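Side-chain contact in amine Dehydrogenase (Pseudomonas putida, PDB 1JMX), which is the diheme subunit of a quinohemoprotein amine dehydrogenase, binding two c-type hemes and probably passing on electrons from amine oxidation: residues H16-E19 and T23-R26. Residues are numbered along the deposited sequence; the frame is centred on the assembly and turned at random.
Sequences HIPE and TYSR. With HEC (heme c), chain F.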
loop_
_atom_site.group_PDB
_atom_site.type_symbol
_atom_site.label_atom_id
_atom_site.label_comp_id
_atom_site.label_asym_id
_atom_site.label_seq_id
_atom_site.Cartn_x
_atom_site.Cartn_y
_atom_site.Cartn_z
ATOM N N HIS A 16 -19.050 -9.469 -21.378
ATOM C CA HIS A 16 -19.420 -10.649 -20.620
ATOM C C HIS A 16 -20.458 -11.402 -21.419
ATOM O O HIS A 16 -21.443 -10.833 -21.881
ATOM C CB HIS A 16 -19.921 -10.263 -19.240
ATOM C CG HIS A 16 -18.840 -9.720 -18.366
ATOM N ND1 HIS A 16 -17.958 -10.533 -17.691
ATOM C CD2 HIS A 16 -18.452 -8.448 -18.113
ATOM C CE1 HIS A 16 -17.072 -9.787 -17.060
ATOM N NE2 HIS A 16 -17.348 -8.517 -17.299
ATOM N N ILE A 17 -20.200 -12.685 -21.610
ATOM C CA ILE A 17 -21.078 -13.511 -22.406
ATOM C C ILE A 17 -22.279 -14.074 -21.656
ATOM O O ILE A 17 -22.160 -14.559 -20.532
ATOM C CB ILE A 17 -20.281 -14.642 -23.165
ATOM C CG1 ILE A 17 -20.326 -15.968 -22.412
ATOM C CG2 ILE A 17 -18.809 -14.233 -23.380
ATOM C CD1 ILE A 17 -21.180 -17.014 -23.107
ATOM N N PRO A 18 -23.468 -13.963 -22.264
ATOM C CA PRO A 18 -24.721 -14.455 -21.693
ATOM C C PRO A 18 -24.638 -15.975 -21.639
ATOM O O PRO A 18 -24.204 -16.606 -22.602
ATOM C CB PRO A 18 -25.761 -14.018 -22.725
ATOM C CG PRO A 18 -25.127 -12.836 -23.390
ATOM C CD PRO A 18 -23.709 -13.285 -23.547
ATOM N N GLU A 19 -25.022 -16.555 -20.507
ATOM C CA GLU A 19 -24.978 -18.002 -20.344
ATOM C C GLU A 19 -26.361 -18.585 -20.106
ATOM O O GLU A 19 -26.506 -19.796 -19.937
ATOM C CB GLU A 19 -24.056 -18.376 -19.187
ATOM C CG GLU A 19 -22.611 -17.989 -19.405
ATOM C CD GLU A 19 -21.750 -18.195 -18.175
ATOM O OE1 GLU A 19 -20.549 -18.494 -18.342
ATOM O OE2 GLU A 19 -22.265 -18.048 -17.044
ATOM N N THR A 23 -27.698 -14.859 -16.435
ATOM C CA THR A 23 -26.373 -15.219 -15.927
ATOM C C THR A 23 -25.347 -14.873 -17.005
ATOM O O THR A 23 -25.630 -14.974 -18.194
ATOM C CB THR A 23 -26.248 -16.706 -15.512
ATOM O OG1 THR A 23 -26.354 -17.548 -16.659
ATOM C CG2 THR A 23 -27.333 -17.079 -14.516
ATOM N N TYR A 24 -24.186 -14.392 -16.577
ATOM C CA TYR A 24 -23.129 -13.991 -17.495
ATOM C C TYR A 24 -21.801 -14.566 -17.064
ATOM O O TYR A 24 -21.634 -14.974 -15.920
ATOM C CB TYR A 24 -23.056 -12.462 -17.563
ATOM C CG TYR A 24 -24.340 -11.857 -18.069
ATOM C CD1 TYR A 24 -24.569 -11.713 -19.434
ATOM C CD2 TYR A 24 -25.376 -11.532 -17.190
ATOM C CE1 TYR A 24 -25.797 -11.277 -19.914
ATOM C CE2 TYR A 24 -26.601 -11.096 -17.658
ATOM C CZ TYR A 24 -26.808 -10.976 -19.023
ATOM O OH TYR A 24 -28.031 -10.576 -19.505
ATOM N N SER A 25 -20.856 -14.624 -17.987
ATOM C CA SER A 25 -19.551 -15.164 -17.665
ATOM C C SER A 25 -18.884 -14.291 -16.602
ATOM O O SER A 25 -19.062 -13.071 -16.592
ATOM C CB SER A 25 -18.681 -15.249 -18.919
ATOM O OG SER A 25 -18.439 -13.964 -19.451
ATOM N N ARG A 26 -18.154 -14.941 -15.697
ATOM C CA ARG A 26 -17.439 -14.280 -14.608
ATOM C C ARG A 26 -18.379 -13.790 -13.513
ATOM O O ARG A 26 -18.348 -14.295 -12.396
ATOM C CB ARG A 26 -16.574 -13.133 -15.154
ATOM C CG ARG A 26 -15.661 -13.579 -16.296
ATOM C CD ARG A 26 -14.528 -14.457 -15.796
ATOM N NE ARG A 26 -13.427 -13.586 -15.412
ATOM C CZ ARG A 26 -12.853 -13.557 -14.222
ATOM N NH1 ARG A 26 -13.230 -14.369 -13.254
ATOM N NH2 ARG A 26 -11.974 -12.613 -13.968
HETATM FE FE HEC F . -16.363 -6.980 -16.393
HETATM C CHA HEC F . -13.922 -9.039 -15.316
HETATM C CHB HEC F . -18.182 -7.671 -13.628
HETATM C CHC HEC F . -18.842 -4.909 -17.503
HETATM C CHD HEC F . -14.529 -6.282 -19.209
HETATM N NA HEC F . -16.106 -8.111 -14.815
HETATM C C1A HEC F . -15.035 -8.909 -14.512
HETATM C C2A HEC F . -15.230 -9.596 -13.241
HETATM C C3A HEC F . -16.426 -9.205 -12.776
HETATM C C4A HEC F . -16.970 -8.283 -13.750
HETATM C CMA HEC F . -17.074 -9.651 -11.481
HETATM C CAA HEC F . -14.258 -10.555 -12.593
HETATM C CBA HEC F . -13.427 -9.807 -11.575
HETATM C CGA HEC F . -12.413 -10.687 -10.869
HETATM O O1A HEC F . -12.333 -11.892 -11.159
HETATM O O2A HEC F . -11.683 -10.158 -10.009
HETATM N NB HEC F . -18.116 -6.409 -15.719
HETATM C C1B HEC F . -18.740 -6.794 -14.530
HETATM C C2B HEC F . -20.023 -6.206 -14.344
HETATM C C3B HEC F . -20.220 -5.430 -15.451
HETATM C C4B HEC F . -19.037 -5.548 -16.292
HETATM C CMB HEC F . -20.970 -6.430 -13.145
HETATM C CAB HEC F . -21.484 -4.629 -15.689
HETATM C CBB HEC F . -21.609 -3.236 -15.064
HETATM N NC HEC F . -16.623 -5.840 -18.005
HETATM C C1C HEC F . -17.719 -5.041 -18.305
HETATM C C2C HEC F . -17.556 -4.358 -19.564
HETATM C C3C HEC F . -16.372 -4.741 -20.052
HETATM C C4C HEC F . -15.775 -5.660 -19.076
HETATM C CMC HEC F . -18.567 -3.403 -20.197
HETATM C CAC HEC F . -15.911 -4.461 -21.473
HETATM C CBC HEC F . -15.204 -3.174 -21.850
HETATM N ND HEC F . -14.594 -7.536 -17.117
HETATM C C1D HEC F . -13.972 -7.162 -18.288
HETATM C C2D HEC F . -12.662 -7.808 -18.441
HETATM C C3D HEC F . -12.522 -8.577 -17.323
HETATM C C4D HEC F . -13.706 -8.399 -16.535
HETATM C CMD HEC F . -11.678 -7.643 -19.606
HETATM C CAD HEC F . -11.355 -9.479 -16.925
HETATM C CBD HEC F . -10.197 -8.794 -16.215
HETATM C CGD HEC F . -10.609 -8.093 -14.943
HETATM O O1D HEC F . -10.652 -6.861 -14.924
HETATM O O2D HEC F . -10.892 -8.769 -13.943
#
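His16 lays the edge of its imidazole against Arg26, with CE1 3.9 Å from Arg26 CB. The two nitrogens of the ring are used in different directions. His16 NE2 binds the heme iron at 2.0 Å, and Met44 is the other axial ligand. His16 ND1 donates to Ser25 O at 3.0 Å. That bond is bent, 136° at the hydrogen, and the oxygen is tilted from the ring plane, yet it probably still restrains rotation of the ring. It probably also makes the imidazole a somewhat stronger donor to iron, as in class I c-type cytochromes.

His16 closes the CXXCH heme-binding motif, and the chain runs on into a short, weakly bonded antiparallel hairpin of strands 18-20 and 23-24. Ser25 N donates to Ile17 O at 2.9 Å, and Glu19 N to Thr23 O. Between these bonds Pro18 and Tyr24 form a non-hydrogen-bonded pair, Pro18 CG lying 3.9 Å from Tyr24 CE1. Ser25 OG sits between its own backbone N and carbonyl carbon (chi1 63°), where it accepts from Ile17 N at 3.1 Å. The same OG is also hydrogen-bonded to Asp118 of a neighbouring subunit. The Arg26 chain folds at chi2 and chi3, bringing NH2 to the heme propionate, where it makes a weak hydrogen bond to O1A at 2.9 Å, while NH1 forms a salt bridge with Glu118 of the same chain.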